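PDB 2BCG: secretory pathway GDP dissociation inhibitor from Saccharomyces cerevisiae, which keeps Rab GTPases such as SEC4 in their GDP-bound state by inhibiting GDP dissociation, and extracts GDP-bound YPT7 from vacuolar membranes. Local coordinates for residues T98-H103 and Q246-L251; S27-V32 and L442-R447; G20-I25 and T427-D432; S232-P237 and S420-S425. All coordinates share one frame; numbering follows the deposited sequence. Where two conformers were deposited one is given.

Interaction 1. Residues T98-H103 and Q246-L251; sequences TNILIH and QGFARL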
# COMPACT_ATOMS: atom_id res chain seq x y z
N THR A 98 0.02 9.44 -5.98
CA THR A 98 1.44 9.79 -5.92
C THR A 98 1.62 11.16 -5.22
O THR A 98 2.54 11.33 -4.42
CB THR A 98 2.16 9.75 -7.29
OG1 THR A 98 1.58 10.72 -8.16
CG2 THR A 98 2.01 8.37 -7.90
N ASN A 99 0.75 12.12 -5.54
CA ASN A 99 0.79 13.46 -4.93
C ASN A 99 0.65 13.38 -3.39
O ASN A 99 1.36 14.06 -2.62
CB ASN A 99 -0.31 14.33 -5.56
CG ASN A 99 -0.18 15.81 -5.18
OD1 ASN A 99 0.91 16.35 -5.11
ND2 ASN A 99 -1.32 16.45 -4.92
N ILE A 100 -0.26 12.53 -2.92
CA ILE A 100 -0.46 12.33 -1.48
C ILE A 100 0.74 11.65 -0.86
O ILE A 100 1.22 12.06 0.19
CB ILE A 100 -1.74 11.52 -1.21
CG1 ILE A 100 -2.96 12.27 -1.73
CG2 ILE A 100 -1.88 11.17 0.30
CD1 ILE A 100 -4.23 11.42 -1.68
N LEU A 101 1.24 10.60 -1.51
CA LEU A 101 2.43 9.91 -1.04
C LEU A 101 3.60 10.85 -0.83
O LEU A 101 4.30 10.75 0.18
CB LEU A 101 2.84 8.80 -2.02
CG LEU A 101 1.95 7.54 -2.01
CD1 LEU A 101 2.19 6.77 -3.31
CD2 LEU A 101 2.26 6.64 -0.77
N ILE A 102 3.82 11.74 -1.80
CA ILE A 102 4.96 12.66 -1.69
C ILE A 102 4.77 13.70 -0.61
O ILE A 102 5.69 13.93 0.16
CB ILE A 102 5.10 13.41 -3.03
CG1 ILE A 102 5.52 12.43 -4.12
CG2 ILE A 102 6.07 14.55 -2.92
CD1 ILE A 102 5.30 12.95 -5.52
N HIS A 103 3.57 14.27 -0.49
CA HIS A 103 3.32 15.32 0.51
C HIS A 103 3.41 14.78 1.94
O HIS A 103 3.85 15.48 2.84
CB HIS A 103 1.97 16.00 0.28
CG HIS A 103 2.02 17.06 -0.78
ND1 HIS A 103 1.91 16.78 -2.13
CD2 HIS A 103 2.19 18.41 -0.69
CE1 HIS A 103 2.03 17.91 -2.82
NE2 HIS A 103 2.19 18.91 -1.97
N GLN A 246 -0.77 -0.08 5.10
CA GLN A 246 0.15 -0.19 6.25
C GLN A 246 0.96 1.10 6.40
O GLN A 246 1.22 1.56 7.52
CB GLN A 246 1.07 -1.40 6.10
CG GLN A 246 0.30 -2.71 6.30
CD GLN A 246 1.20 -3.92 6.18
OE1 GLN A 246 2.08 -4.13 7.00
NE2 GLN A 246 0.99 -4.70 5.15
N GLY A 247 1.33 1.69 5.27
CA GLY A 247 2.11 2.92 5.32
C GLY A 247 1.32 4.10 5.83
O GLY A 247 1.83 4.94 6.61
N PHE A 248 0.08 4.23 5.35
CA PHE A 248 -0.76 5.33 5.83
C PHE A 248 -1.15 5.12 7.31
O PHE A 248 -1.32 6.10 8.05
CB PHE A 248 -1.96 5.55 4.92
CG PHE A 248 -1.57 6.29 3.66
CD1 PHE A 248 -1.38 7.69 3.68
CD2 PHE A 248 -1.31 5.58 2.48
CE1 PHE A 248 -0.99 8.37 2.52
CE2 PHE A 248 -0.88 6.26 1.31
CZ PHE A 248 -0.75 7.67 1.33
N ALA A 249 -1.31 3.86 7.73
CA ALA A 249 -1.57 3.56 9.16
C ALA A 249 -0.37 4.00 10.01
O ALA A 249 -0.55 4.56 11.10
CB ALA A 249 -1.84 2.07 9.36
N ARG A 250 0.84 3.74 9.51
CA ARG A 250 2.03 4.21 10.23
C ARG A 250 2.02 5.77 10.32
O ARG A 250 2.27 6.34 11.41
CB ARG A 250 3.30 3.69 9.59
CG ARG A 250 4.52 4.21 10.33
CD ARG A 250 5.78 3.63 9.77
NE ARG A 250 6.91 4.23 10.48
CZ ARG A 250 7.37 3.77 11.66
NH1 ARG A 250 6.83 2.68 12.25
NH2 ARG A 250 8.37 4.43 12.24
N LEU A 251 1.68 6.46 9.20
CA LEU A 251 1.59 7.95 9.22
C LEU A 251 0.60 8.39 10.32
O LEU A 251 0.89 9.28 11.14
CB LEU A 251 1.12 8.46 7.86
CG LEU A 251 0.91 9.98 7.79
CD1 LEU A 251 2.24 10.75 7.77
CD2 LEU A 251 0.07 10.28 6.55
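L101 and F248 mark the closest backbone approach of two helical segments, 98-103 and 246-251, and their CA atoms still stand 8.9 Å apart. CG of F248 lies anti to its own carbonyl carbon (chi1 -77°), which sends the far end of the ring towards helix 96-104. There the ring meets two successive residues, crossing each side chain at about a right angle: CE1 rests against CG2 of I100 at 3.7 Å, while CE2 touches CD2 of L101 at 3.8 Å. CZ lies between the two methyls, and both approaches to the ring are oblique. Replacing F248 by an alanine would probably open a gap beside the methyls of I100 and L101 and leave them without their aromatic partner. The ring also packs on I21 and I25, and CB of F248 lies against C24, so F248 joins three helices. On the far side of helix 96-104, ND1 of H103 donates to O of N99 (2.8 Å), which also accepts from N of H103, the two donors arriving from opposite faces of the carbonyl plane. This is helix-to-helix packing through one aromatic side chain, and helix 243-254 lies in the region 236-261 that interacts with YPT1.

Interaction 2. Residues S27-V32 and L442-R447; sequences SGLLSV and LVLKQR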
# COMPACT_ATOMS: atom_id res chain seq x y z
N SER A 27 -7.38 8.29 7.79
CA SER A 27 -6.86 8.26 9.16
C SER A 27 -5.54 9.04 9.23
O SER A 27 -5.32 9.89 10.13
CB SER A 27 -6.69 6.81 9.61
OG SER A 27 -6.11 6.76 10.91
N GLY A 28 -4.64 8.79 8.27
CA GLY A 28 -3.37 9.55 8.24
C GLY A 28 -3.54 11.05 8.07
O GLY A 28 -2.94 11.83 8.80
N LEU A 29 -4.38 11.45 7.11
CA LEU A 29 -4.59 12.88 6.85
C LEU A 29 -5.20 13.58 8.04
O LEU A 29 -4.80 14.72 8.38
CB LEU A 29 -5.48 13.09 5.61
CG LEU A 29 -4.84 12.65 4.29
CD1 LEU A 29 -5.85 12.77 3.20
CD2 LEU A 29 -3.55 13.45 3.98
N LEU A 30 -6.16 12.93 8.68
CA LEU A 30 -6.82 13.56 9.83
C LEU A 30 -5.89 13.62 11.05
O LEU A 30 -5.90 14.61 11.76
CB LEU A 30 -8.10 12.82 10.15
CG LEU A 30 -9.18 13.00 9.06
CD1 LEU A 30 -10.29 11.98 9.26
CD2 LEU A 30 -9.79 14.45 9.11
N SER A 31 -5.06 12.60 11.28
CA SER A 31 -4.05 12.64 12.32
C SER A 31 -3.08 13.80 12.04
O SER A 31 -2.74 14.59 12.95
CB SER A 31 -3.32 11.30 12.46
OG SER A 31 -4.17 10.34 13.07
N VAL A 32 -2.65 13.92 10.78
CA VAL A 32 -1.78 15.04 10.38
C VAL A 32 -2.43 16.40 10.66
O VAL A 32 -1.73 17.35 11.08
CB VAL A 32 -1.33 14.93 8.90
CG1 VAL A 32 -0.66 16.23 8.42
CG2 VAL A 32 -0.36 13.78 8.76
N LEU A 442 -9.66 19.02 0.65
CA LEU A 442 -8.33 18.65 1.08
C LEU A 442 -7.25 19.57 0.51
O LEU A 442 -7.16 19.79 -0.71
CB LEU A 442 -8.04 17.19 0.67
CG LEU A 442 -6.66 16.61 0.95
CD1 LEU A 442 -6.38 16.55 2.44
CD2 LEU A 442 -6.52 15.21 0.28
N VAL A 443 -6.41 20.09 1.40
CA VAL A 443 -5.22 20.80 0.95
C VAL A 443 -4.02 20.10 1.55
O VAL A 443 -3.88 20.02 2.77
CB VAL A 443 -5.25 22.32 1.31
CG1 VAL A 443 -3.97 22.98 0.86
CG2 VAL A 443 -6.46 22.99 0.65
N LEU A 444 -3.19 19.55 0.67
CA LEU A 444 -1.98 18.90 1.11
C LEU A 444 -0.92 19.93 1.44
O LEU A 444 -0.73 20.90 0.70
CB LEU A 444 -1.47 17.92 0.04
CG LEU A 444 -2.39 16.74 -0.32
CD1 LEU A 444 -1.88 16.13 -1.61
CD2 LEU A 444 -2.44 15.69 0.79
N LYS A 445 -0.22 19.72 2.54
CA LYS A 445 1.00 20.49 2.83
C LYS A 445 2.17 19.53 2.82
O LYS A 445 1.99 18.31 3.02
CB LYS A 445 0.91 21.28 4.15
CG LYS A 445 -0.31 22.20 4.33
CD LYS A 445 -1.54 21.44 4.86
CE LYS A 445 -2.85 22.25 4.75
NZ LYS A 445 -4.04 21.41 5.07
N GLN A 446 3.35 20.02 2.50
CA GLN A 446 4.52 19.17 2.54
C GLN A 446 4.88 18.89 4.00
O GLN A 446 5.09 19.82 4.79
CB GLN A 446 5.72 19.81 1.81
CG GLN A 446 6.90 18.87 1.71
CD GLN A 446 6.55 17.59 0.97
OE1 GLN A 446 5.93 17.64 -0.10
NE2 GLN A 446 6.97 16.44 1.53
N ARG A 447 4.90 17.60 4.36
CA ARG A 447 5.26 17.17 5.71
C ARG A 447 6.65 17.69 6.00
O ARG A 447 7.55 17.59 5.15
CB ARG A 447 5.25 15.63 5.81
CG ARG A 447 5.68 15.06 7.17
CD ARG A 447 5.37 13.58 7.23
NE ARG A 447 6.05 12.94 8.36
CZ ARG A 447 6.27 11.62 8.44
NH1 ARG A 447 5.84 10.80 7.47
NH2 ARG A 447 6.89 11.10 9.51
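L29 presents its two methyls to different residues of the C-terminal tail, CD1 to L442 and CD2 to L444. This is a compact example of one branched side chain on a helix receiving a strip of irregular chain. CD1 of L29 reaches both branches of L442, lying 3.9 Å from CD2 and equally far from CD1 of that residue, and the two side chains cross at about a right angle. With CG anti to the backbone N (chi1 176°), L442 extends its fork towards L29. The second meeting is looser: CD2 of L29 and CD2 of L444 stand 4.1 Å apart, the side chains crossing obliquely. No hydrogen bond joins the segments, so the attachment at this point is purely apolar.

V443, between the two leucines, makes no contact with the helix; its O accepts from NZ of K445 at 2.7 Å, so the lysine chain folds back over its own backbone. The polar fastening of the tail lies elsewhere, where R447 bonds to the backbone of H103 and, through NH1, to O of T104. L444 also packs on N99 and H103 of helix 96-104. Two leucines, separated by one residue, both reach the helix with their methyl ends; the C-terminal tail thereby lies against the C-terminal half of helix 21-32, the crossover between strands 14-17 and 37-40 of the parallel, Rossmann-like sheet.

Interaction 3. Residues G20-I25 and T427-D432; sequences GITECI and TDDVKD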
# COMPACT_ATOMS: atom_id res chain seq x y z
N GLY A 20 -8.76 -0.90 5.11
CA GLY A 20 -8.55 -0.62 3.69
C GLY A 20 -7.82 0.68 3.41
O GLY A 20 -7.83 1.62 4.23
N ILE A 21 -7.23 0.77 2.23
CA ILE A 21 -6.45 1.96 1.89
C ILE A 21 -7.25 3.30 1.99
O ILE A 21 -6.70 4.31 2.43
CB ILE A 21 -5.80 1.79 0.49
CG1 ILE A 21 -4.86 2.95 0.14
CG2 ILE A 21 -6.84 1.56 -0.61
CD1 ILE A 21 -3.81 3.23 1.15
N THR A 22 -8.50 3.34 1.55
CA THR A 22 -9.25 4.60 1.65
C THR A 22 -9.27 5.08 3.10
O THR A 22 -8.98 6.26 3.37
CB THR A 22 -10.66 4.41 1.13
OG1 THR A 22 -10.60 3.98 -0.22
CG2 THR A 22 -11.49 5.70 1.26
N GLU A 23 -9.55 4.16 4.02
CA GLU A 23 -9.66 4.50 5.45
C GLU A 23 -8.30 4.87 6.03
O GLU A 23 -8.18 5.78 6.85
CB GLU A 23 -10.23 3.35 6.27
CG GLU A 23 -11.74 3.24 6.21
CD GLU A 23 -12.27 2.78 4.86
OE1 GLU A 23 -13.42 3.17 4.51
OE2 GLU A 23 -11.61 1.95 4.19
N CYS A 24 -7.27 4.10 5.65
CA CYS A 24 -5.94 4.39 6.18
C CYS A 24 -5.45 5.78 5.68
O CYS A 24 -4.86 6.51 6.45
CB CYS A 24 -4.93 3.30 5.82
SG CYS A 24 -5.28 1.74 6.64
N ILE A 25 -5.75 6.16 4.43
CA ILE A 25 -5.35 7.50 3.98
C ILE A 25 -6.05 8.57 4.79
O ILE A 25 -5.42 9.55 5.23
CB ILE A 25 -5.60 7.72 2.47
CG1 ILE A 25 -4.67 6.78 1.69
CG2 ILE A 25 -5.27 9.18 2.07
CD1 ILE A 25 -4.91 6.78 0.15
N THR A 427 -8.69 7.60 -4.83
CA THR A 427 -8.32 8.93 -4.30
C THR A 427 -9.45 9.95 -4.50
O THR A 427 -9.62 10.87 -3.69
CB THR A 427 -6.98 9.46 -4.82
OG1 THR A 427 -6.97 9.37 -6.23
CG2 THR A 427 -5.85 8.61 -4.26
N ASP A 428 -10.22 9.82 -5.57
CA ASP A 428 -11.44 10.64 -5.70
C ASP A 428 -12.32 10.43 -4.48
O ASP A 428 -12.89 11.40 -3.94
CB ASP A 428 -12.23 10.33 -6.99
CG ASP A 428 -11.52 10.83 -8.23
OD1 ASP A 428 -11.97 10.42 -9.33
OD2 ASP A 428 -10.56 11.63 -8.13
N ASP A 429 -12.48 9.16 -4.06
CA ASP A 429 -13.32 8.82 -2.91
C ASP A 429 -12.71 9.42 -1.63
O ASP A 429 -13.42 10.06 -0.83
CB ASP A 429 -13.46 7.30 -2.77
CG ASP A 429 -14.62 6.89 -1.88
OD1 ASP A 429 -15.60 7.69 -1.75
OD2 ASP A 429 -14.57 5.76 -1.34
N VAL A 430 -11.41 9.26 -1.41
CA VAL A 430 -10.76 9.92 -0.27
C VAL A 430 -11.06 11.43 -0.23
O VAL A 430 -11.44 11.97 0.80
CB VAL A 430 -9.24 9.72 -0.34
CG1 VAL A 430 -8.46 10.66 0.62
CG2 VAL A 430 -8.90 8.24 -0.06
N LYS A 431 -10.87 12.12 -1.36
CA LYS A 431 -11.03 13.59 -1.39
C LYS A 431 -12.48 13.95 -1.10
O LYS A 431 -12.76 14.91 -0.35
CB LYS A 431 -10.63 14.16 -2.75
CG LYS A 431 -9.11 14.27 -2.95
CD LYS A 431 -8.67 14.89 -4.31
CE LYS A 431 -8.76 13.91 -5.48
NZ LYS A 431 -8.19 14.43 -6.78
N ASP A 432 -13.41 13.18 -1.67
CA ASP A 432 -14.82 13.45 -1.47
C ASP A 432 -15.19 13.24 0.01
O ASP A 432 -15.87 14.09 0.61
CB ASP A 432 -15.66 12.54 -2.39
CG ASP A 432 -17.13 12.78 -2.23
OD1 ASP A 432 -17.89 11.80 -2.05
OD2 ASP A 432 -17.54 13.99 -2.26
O HOH W 1 -12.92 3.61 -1.71
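The carboxylate of D429 is the flat group of this contact, and CG2 of T22 stands above its plane, displaced outward beyond OD2, which it approaches to 4.0 Å. The polar hold on OD2 comes from elsewhere: it accepts from the backbone N of R415. The setting is the Rossmann-like fold of the GDI family: helix 21-32 is the crossover of a beta-alpha-beta unit between strands 14-17 and 37-40, with G20 at its N-cap, and helix 424-438 lies beside it. The two short helical segments run in broadly the same direction, 42° apart, with axes 9.7 Å from each other.

V430 supplies most of the apolar side of this interface by dividing its branches. CG1, anti to the backbone N (chi1 167°), meets CG2 of I25 at 3.8 Å, whereas CG2 lies 3.9 Å from CG2 of T22. The side chains of V430 and T22 lie alongside each other, pointing opposite ways, at the point where the CA atoms come nearest, 5.9 Å apart. M426, one turn earlier, packs on both T22 and I25. Where the methyls end, one water closes the polar side: it accepts from OG1 of T22 at 2.8 Å and donates to OD2 of D429 at 2.7 Å.

Interaction 4. Residues S232-P237 and S420-S425; sequences SPYLYP and SSHFES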
# COMPACT_ATOMS: atom_id res chain seq x y z
N SER A 232 5.42 3.14 -19.33
CA SER A 232 3.99 2.99 -19.16
C SER A 232 3.52 4.11 -18.23
O SER A 232 4.33 4.80 -17.61
CB SER A 232 3.64 1.63 -18.51
OG SER A 232 3.85 1.72 -17.10
N PRO A 233 2.21 4.26 -18.11
CA PRO A 233 1.77 5.28 -17.15
C PRO A 233 1.77 4.85 -15.67
O PRO A 233 1.36 5.65 -14.82
CB PRO A 233 0.34 5.54 -17.60
CG PRO A 233 -0.10 4.22 -18.15
CD PRO A 233 1.08 3.61 -18.79
N TYR A 234 2.24 3.63 -15.36
CA TYR A 234 1.97 3.03 -14.04
C TYR A 234 3.15 2.74 -13.18
O TYR A 234 4.22 2.33 -13.67
CB TYR A 234 1.26 1.69 -14.22
CG TYR A 234 -0.01 1.74 -15.03
CD1 TYR A 234 -1.07 2.54 -14.63
CD2 TYR A 234 -0.19 0.89 -16.11
CE1 TYR A 234 -2.25 2.58 -15.35
CE2 TYR A 234 -1.37 0.91 -16.84
CZ TYR A 234 -2.42 1.75 -16.45
OH TYR A 234 -3.60 1.74 -17.17
N LEU A 235 2.91 2.86 -11.88
CA LEU A 235 3.81 2.34 -10.84
C LEU A 235 3.12 1.21 -10.02
O LEU A 235 1.91 1.12 -10.02
CB LEU A 235 4.20 3.47 -9.88
CG LEU A 235 4.79 4.77 -10.46
CD1 LEU A 235 5.03 5.80 -9.36
CD2 LEU A 235 6.09 4.44 -11.23
N TYR A 236 3.91 0.40 -9.33
CA TYR A 236 3.39 -0.68 -8.49
C TYR A 236 4.30 -0.80 -7.26
O TYR A 236 5.51 -0.74 -7.39
CB TYR A 236 3.33 -2.00 -9.27
CG TYR A 236 2.69 -3.13 -8.48
CD1 TYR A 236 1.31 -3.28 -8.43
CD2 TYR A 236 3.49 -4.03 -7.74
CE1 TYR A 236 0.72 -4.27 -7.66
CE2 TYR A 236 2.90 -5.04 -6.99
CZ TYR A 236 1.52 -5.14 -6.94
OH TYR A 236 0.99 -6.16 -6.18
N PRO A 237 3.72 -0.96 -6.06
CA PRO A 237 4.56 -1.06 -4.85
C PRO A 237 5.27 -2.40 -4.68
O PRO A 237 4.66 -3.48 -4.84
CB PRO A 237 3.55 -0.91 -3.70
CG PRO A 237 2.26 -1.39 -4.27
CD PRO A 237 2.28 -1.04 -5.75
N SER A 420 -11.89 -0.56 -11.99
CA SER A 420 -10.91 0.24 -12.74
C SER A 420 -9.53 -0.31 -12.43
O SER A 420 -9.30 -0.92 -11.36
CB SER A 420 -11.00 1.73 -12.45
OG SER A 420 -10.56 2.02 -11.15
N SER A 421 -8.60 -0.06 -13.35
CA SER A 421 -7.30 -0.74 -13.29
C SER A 421 -6.26 0.01 -12.45
O SER A 421 -5.15 -0.48 -12.24
CB SER A 421 -6.78 -0.92 -14.72
OG SER A 421 -6.44 0.31 -15.32
N HIS A 422 -6.63 1.19 -11.96
CA HIS A 422 -5.72 1.98 -11.15
C HIS A 422 -6.47 2.72 -10.05
O HIS A 422 -7.69 2.62 -9.95
CB HIS A 422 -4.92 2.95 -12.04
CG HIS A 422 -5.78 3.87 -12.84
ND1 HIS A 422 -6.26 5.06 -12.33
CD2 HIS A 422 -6.25 3.78 -14.11
CE1 HIS A 422 -6.98 5.67 -13.25
NE2 HIS A 422 -6.99 4.92 -14.34
N PHE A 423 -5.74 3.45 -9.19
CA PHE A 423 -6.31 3.96 -7.93
C PHE A 423 -6.93 5.37 -8.01
O PHE A 423 -7.37 5.92 -6.99
CB PHE A 423 -5.24 3.89 -6.80
CG PHE A 423 -5.32 2.65 -5.89
CD1 PHE A 423 -6.55 2.18 -5.41
CD2 PHE A 423 -4.16 1.98 -5.47
CE1 PHE A 423 -6.63 1.07 -4.55
CE2 PHE A 423 -4.24 0.89 -4.61
CZ PHE A 423 -5.48 0.45 -4.14
N GLU A 424 -7.08 5.95 -9.22
CA GLU A 424 -7.61 7.32 -9.25
C GLU A 424 -9.02 7.42 -8.65
O GLU A 424 -9.32 8.39 -7.93
CB GLU A 424 -7.57 7.89 -10.66
CG GLU A 424 -7.13 9.32 -10.71
CD GLU A 424 -5.76 9.60 -10.07
OE1 GLU A 424 -4.85 8.71 -10.02
OE2 GLU A 424 -5.60 10.73 -9.61
N SER A 425 -9.89 6.45 -8.91
CA SER A 425 -11.24 6.55 -8.33
C SER A 425 -11.20 6.39 -6.78
O SER A 425 -12.07 6.92 -6.07
CB SER A 425 -12.22 5.55 -8.95
OG SER A 425 -11.81 4.22 -8.69
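Strand 234-237 passes the irregular turn before helix 424-438 with 8.3 Å between the CA atoms of Y234 and H422. The side chain of Y234 reaches across: its hydroxyl end comes to S421, with OH and OG 3.7 Å apart, and, nearer the backbone, CE1 lies 4.3 Å from CB of H422; both neighbours sit obliquely to the ring.

The ring is flanked as well by its neighbours. CG of P233 covers one face, 3.6 Å above the plane and over its centre, and F90 also meets the tyrosine, with the two ring planes about 25° apart. Just ahead of the strand, S232 makes an ST turn: its OG accepts from N of Y234 at 3.0 Å, and the bond is nearly straight (166°), which fixes the backbone from which the ring departs. On the other segment, ND1 of H422 takes a weak bond from N of E424 at 3.3 Å, at the start of the helix, where F423 holds the N-cap position.

The two hydroxyls do not bond to each other; both turn to a third residue. Q331, on strand 330-334 of the mixed sheet, donates from its NE2 to OH of Y234 and accepts from OG of S421 at its OE1. A single amide, with one donor end and one acceptor end, thus settles two buried hydroxyls whose direct separation is too long to use, and the chemistry implies that strand and turn are tied to each other through this glutamine.

The four contacts show how chemistry follows place. Interactions 1, 3 and 4 are buried, whereas interaction 2 is only partly buried, its centre about 21 Å from the centre of the chain. Interactions 2 and 3 share helix 21-32, one through its C-terminal half and the other through its start, and interactions 3 and 4 share helix 424-438. Interactions 1 and 3 meet at F248, and interaction 1 meets interaction 2 through probable hydrogen bonds that the tail donates to the carbonyls of H103 and I102. Interactions 1 and 2 are joined internally by methyls and a ring alone; interaction 3 adds a bridging water, and interaction 4 relies on an intermediary amide.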